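PDB 4W7W: cellulase from Xanthomonas axonopodis pv. citri, which probably hydrolyses beta-1,4-glucosidic bonds of cellulose as a family 5 glycoside hydrolase, and is bound here to a cello-oligosaccharide. Local coordinates for residues Leu68-Trp72 and Glu73-Pro77; Val237-Ser240 and Asp241-Gln245. All blocks are in the same frame, centred on the assembly; numbering follows the deposited sequence.

Both contacts are local turns that follow a strand of the (beta/alpha)8 barrel and lead into a helix. Interaction 1 comes first along the chain, where strand 65-70 ends and the short helix 72-75 begins; interaction 2 follows much later, at the end of the longer loop between strand 219-226 and helix 243-258. Their centres lie 33 Å apart, on opposite sides of the centre of the chain, and their nearest atoms are about 21 Å apart. Interaction 1 is buried, whereas interaction 2 lies at the surface. Neither supplies residues to the glycan pockets, yet bound sugars come within about 8 Å of the R74 side chain and about 10 Å of that of T239, so both turns shape the barrel near the substrate.

Interaction 1: Leu68-Trp72 and Glu73-Pro77; sequences LPFLW and ERVQP
E73 meets L71 and W72 in a short helical turn that follows the second strand of the (beta/alpha)8 barrel, with L71 at the N-cap position. The E73 chain bends at chi2, and this brings OE1 back to 3.6 Å from L71 CB; the carboxylate itself is held by N111 and S116. R74 then lies alongside L71, the two side chains pointing the same way. L71 CD1 sits over one face of the R74 guanidinium, offset toward its rim, with NH1 at 3.4 Å. The polar ends of R74 are taken up by backbone carbonyls of A32, F34, K38 and P40, which would fix the plane that the leucine methyl covers. R74 N also makes a weak bond to L71 O. V75 N donates to the same carbonyl, at 3.0 Å from L71 O, nearly along its C=O axis, which closes the first helical turn. The CG1 branch of V75 reaches the edge of the F70 ring, near its plane, 4.0 Å from CE2, while I91 and L133 supply apolar neighbours to V75 from two barrel helices. Q76, the first residue to leave helical geometry, still bonds through N to W72 O at 2.8 Å. Its side chain, with CG anti to the backbone N (chi1 -168°) and extended beyond, runs beside W72 with amide and indole planes 30° apart. NE2 turns to G81 and D132. OE1 receives W72 NE1 in the indole plane, at 2.9 Å and an N-H...O angle of 161°.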
loop_
_atom_site.group_PDB
_atom_site.type_symbol
_atom_site.label_atom_id
_atom_site.label_comp_id
_atom_site.label_asym_id
_atom_site.label_seq_id
_atom_site.Cartn_x
_atom_site.Cartn_y
_atom_site.Cartn_z
ATOM N N LEU A 68 -2.921 5.980 -1.685
ATOM C CA LEU A 68 -2.814 6.741 -2.915
ATOM C C LEU A 68 -1.558 6.339 -3.684
ATOM O O LEU A 68 -0.465 6.846 -3.424
ATOM C CB LEU A 68 -2.770 8.230 -2.606
ATOM C CG LEU A 68 -2.762 9.145 -3.822
ATOM C CD1 LEU A 68 -4.131 9.153 -4.492
ATOM C CD2 LEU A 68 -2.340 10.554 -3.444
ATOM N N PRO A 69 -1.708 5.408 -4.634
ATOM C CA PRO A 69 -0.589 5.091 -5.530
ATOM C C PRO A 69 -0.200 6.294 -6.381
ATOM O O PRO A 69 -1.062 6.993 -6.900
ATOM C CB PRO A 69 -1.181 4.003 -6.436
ATOM C CG PRO A 69 -2.260 3.367 -5.609
ATOM C CD PRO A 69 -2.862 4.516 -4.852
ATOM N N PHE A 70 1.100 6.489 -6.546
ATOM C CA PHE A 70 1.621 7.428 -7.530
ATOM C C PHE A 70 3.010 6.947 -7.929
ATOM O O PHE A 70 3.584 6.057 -7.292
ATOM C CB PHE A 70 1.655 8.869 -7.008
ATOM C CG PHE A 70 2.540 9.046 -5.823
ATOM C CD1 PHE A 70 2.028 8.836 -4.571
ATOM C CD2 PHE A 70 3.871 9.390 -5.952
ATOM C CE1 PHE A 70 2.796 8.973 -3.446
ATOM C CE2 PHE A 70 4.673 9.507 -4.829
ATOM C CZ PHE A 70 4.130 9.312 -3.573
ATOM N N LEU A 71 3.517 7.483 -9.033
ATOM C CA LEU A 71 4.797 6.999 -9.566
ATOM C C LEU A 71 5.981 7.840 -9.159
ATOM O O LEU A 71 5.977 9.087 -9.242
ATOM C CB LEU A 71 4.799 6.958 -11.082
ATOM C CG LEU A 71 3.748 6.054 -11.716
ATOM C CD1 LEU A 71 3.990 5.998 -13.206
ATOM C CD2 LEU A 71 3.785 4.659 -11.104
ATOM N N TRP A 72 7.040 7.142 -8.765
ATOM C CA TRP A 72 8.328 7.757 -8.496
ATOM C C TRP A 72 8.770 8.638 -9.664
ATOM O O TRP A 72 9.207 9.767 -9.478
ATOM C CB TRP A 72 9.331 6.632 -8.207
ATOM C CG TRP A 72 10.659 7.046 -7.677
ATOM C CD1 TRP A 72 11.144 8.311 -7.488
ATOM C CD2 TRP A 72 11.702 6.150 -7.297
ATOM N NE1 TRP A 72 12.435 8.250 -7.024
ATOM C CE2 TRP A 72 12.796 6.935 -6.883
ATOM C CE3 TRP A 72 11.817 4.756 -7.281
ATOM C CZ2 TRP A 72 13.996 6.369 -6.465
ATOM C CZ3 TRP A 72 13.013 4.192 -6.888
ATOM C CH2 TRP A 72 14.084 4.999 -6.478
ATOM N N GLU A 73 8.623 8.130 -10.883
ATOM C CA GLU A 73 9.076 8.850 -12.065
ATOM C C GLU A 73 8.303 10.130 -12.320
ATOM O O GLU A 73 8.825 11.045 -12.970
ATOM C CB GLU A 73 8.964 7.966 -13.297
ATOM C CG GLU A 73 9.797 6.692 -13.245
ATOM C CD GLU A 73 9.104 5.494 -12.605
ATOM O OE1 GLU A 73 8.060 5.638 -11.931
ATOM O OE2 GLU A 73 9.643 4.375 -12.736
ATOM N N ARG A 74 7.048 10.185 -11.849
ATOM C CA ARG A 74 6.221 11.364 -12.037
ATOM C C ARG A 74 6.442 12.401 -10.944
ATOM O O ARG A 74 6.352 13.604 -11.232
ATOM C CB ARG A 74 4.741 10.980 -12.155
ATOM C CG ARG A 74 4.472 10.206 -13.430
ATOM C CD ARG A 74 3.010 9.817 -13.625
ATOM N NE ARG A 74 2.854 9.186 -14.933
ATOM C CZ ARG A 74 2.049 8.169 -15.220
ATOM N NH1 ARG A 74 1.223 7.654 -14.323
ATOM N NH2 ARG A 74 2.072 7.669 -16.449
ATOM N N VAL A 75 6.763 11.971 -9.715
ATOM C CA VAL A 75 7.031 12.937 -8.663
ATOM C C VAL A 75 8.485 13.396 -8.638
ATOM O O VAL A 75 8.782 14.466 -8.109
ATOM C CB VAL A 75 6.577 12.394 -7.288
ATOM C CG1 VAL A 75 7.591 11.444 -6.679
ATOM C CG2 VAL A 75 6.248 13.528 -6.335
ATOM N N GLN A 76 9.391 12.592 -9.193
ATOM C CA GLN A 76 10.830 12.911 -9.195
ATOM C C GLN A 76 11.396 12.489 -10.530
ATOM O O GLN A 76 11.898 11.378 -10.660
ATOM C CB GLN A 76 11.566 12.225 -8.036
ATOM C CG GLN A 76 12.968 12.773 -7.842
ATOM C CD GLN A 76 13.763 12.050 -6.758
ATOM O OE1 GLN A 76 13.598 10.845 -6.539
ATOM N NE2 GLN A 76 14.618 12.770 -6.069
ATOM N N PRO A 77 11.319 13.390 -11.536
ATOM C CA PRO A 77 11.651 12.992 -12.905
ATOM C C PRO A 77 13.126 12.719 -13.188
ATOM O O PRO A 77 13.444 12.161 -14.236
ATOM C CB PRO A 77 11.146 14.162 -13.764
ATOM C CG PRO A 77 10.257 14.961 -12.900
ATOM C CD PRO A 77 10.606 14.678 -11.482
#

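Interaction 2: Val237-Ser240 and Asp241-Gln245; sequences VCTS and DSVGQ
S240 OG accepts the backbone N-H of S242, at 3.0 Å from OG to N and an N-H...O angle of 162°, a nearly straight bond. The hydroxyl is placed there by its torsion: OG stands between the backbone N and the carbonyl carbon of S240 (chi1 81°), facing the chain that turns past it. V243 N is also 3.0 Å from S240 OG, and V243 CB packs against the same oxygen at 3.5 Å. One serine oxygen therefore sits against two successive residues at the start of the helix. T239 and V243 meet nearly at right angles: T239 OG1 lies 3.6 Å from V243 CG2 and almost as near to CG1, so the hydroxyl touches both valine methyls. V243 turns the base of its side chain toward T239 and S240, and L227 packs against the valine as well. D241 OD2 forms a salt bridge with K277 and S242 OG a hydrogen bond with E246, while C238 ties the loop to C275 by a disulfide. A serine OG accepting the N-H two residues on is the ST turn, used here in the loop entering helix 243-258 of the (beta/alpha)8 barrel.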
loop_
_atom_site.group_PDB
_atom_site.type_symbol
_atom_site.label_atom_id
_atom_site.label_comp_id
_atom_site.label_asym_id
_atom_site.label_seq_id
_atom_site.Cartn_x
_atom_site.Cartn_y
_atom_site.Cartn_z
ATOM N N VAL A 237 -10.897 -15.609 -8.413
ATOM C CA VAL A 237 -11.144 -16.846 -7.688
ATOM C C VAL A 237 -10.519 -16.743 -6.327
ATOM O O VAL A 237 -9.395 -16.223 -6.176
ATOM C CB VAL A 237 -10.516 -18.024 -8.432
ATOM C CG1 VAL A 237 -10.603 -19.318 -7.624
ATOM C CG2 VAL A 237 -11.191 -18.188 -9.777
ATOM N N CYS A 238 -11.246 -17.208 -5.330
ATOM C CA CYS A 238 -10.663 -17.468 -4.031
ATOM C C CYS A 238 -10.594 -18.965 -3.923
ATOM O O CYS A 238 -11.602 -19.651 -4.102
ATOM C CB CYS A 238 -11.502 -16.842 -2.939
ATOM S SG CYS A 238 -11.759 -15.058 -3.204
ATOM N N THR A 239 -9.401 -19.494 -3.666
ATOM C CA THR A 239 -9.206 -20.936 -3.779
ATOM C C THR A 239 -9.957 -21.731 -2.725
ATOM O O THR A 239 -10.212 -22.902 -2.939
ATOM C CB THR A 239 -7.723 -21.308 -3.753
ATOM O OG1 THR A 239 -7.123 -20.815 -2.556
ATOM C CG2 THR A 239 -7.029 -20.751 -4.985
ATOM N N SER A 240 -10.317 -21.105 -1.612
ATOM C CA SER A 240 -11.249 -21.689 -0.657
ATOM C C SER A 240 -11.946 -20.579 0.095
ATOM O O SER A 240 -11.570 -19.415 -0.026
ATOM C CB SER A 240 -10.551 -22.598 0.347
ATOM O OG SER A 240 -9.974 -21.820 1.387
ATOM N N ASP A 241 -12.930 -20.963 0.904
ATOM C CA ASP A 241 -13.655 -19.990 1.715
ATOM C C ASP A 241 -12.917 -19.581 2.989
ATOM O O ASP A 241 -13.431 -18.790 3.753
ATOM C CB ASP A 241 -15.096 -20.443 1.998
ATOM C CG ASP A 241 -15.195 -21.713 2.793
ATOM O OD1 ASP A 241 -14.205 -22.098 3.438
ATOM O OD2 ASP A 241 -16.301 -22.323 2.786
ATOM N N SER A 242 -11.701 -20.094 3.195
ATOM C CA SER A 242 -10.909 -19.793 4.386
ATOM C C SER A 242 -9.464 -19.417 4.099
ATOM O O SER A 242 -8.692 -19.188 5.034
ATOM C CB SER A 242 -10.936 -20.985 5.332
ATOM O OG SER A 242 -10.376 -22.126 4.713
ATOM N N VAL A 243 -9.100 -19.340 2.826
ATOM C CA VAL A 243 -7.686 -19.197 2.472
ATOM C C VAL A 243 -7.085 -17.861 2.893
ATOM O O VAL A 243 -5.902 -17.780 3.196
ATOM C CB VAL A 243 -7.438 -19.464 0.976
ATOM C CG1 VAL A 243 -8.104 -18.438 0.073
ATOM C CG2 VAL A 243 -5.960 -19.590 0.672
ATOM N N GLY A 244 -7.887 -16.802 2.895
ATOM C CA GLY A 244 -7.368 -15.497 3.291
ATOM C C GLY A 244 -6.824 -15.472 4.701
ATOM O O GLY A 244 -5.671 -15.099 4.921
ATOM N N GLN A 245 -7.650 -15.858 5.671
ATOM C CA GLN A 245 -7.179 -15.891 7.058
ATOM C C GLN A 245 -6.021 -16.862 7.213
ATOM O O GLN A 245 -5.062 -16.564 7.921
ATOM C CB GLN A 245 -8.300 -16.130 8.075
ATOM C CG GLN A 245 -8.950 -17.497 8.035
ATOM C CD GLN A 245 -8.220 -18.566 8.830
ATOM O OE1 GLN A 245 -7.306 -18.285 9.610
ATOM N NE2 GLN A 245 -8.641 -19.807 8.646
#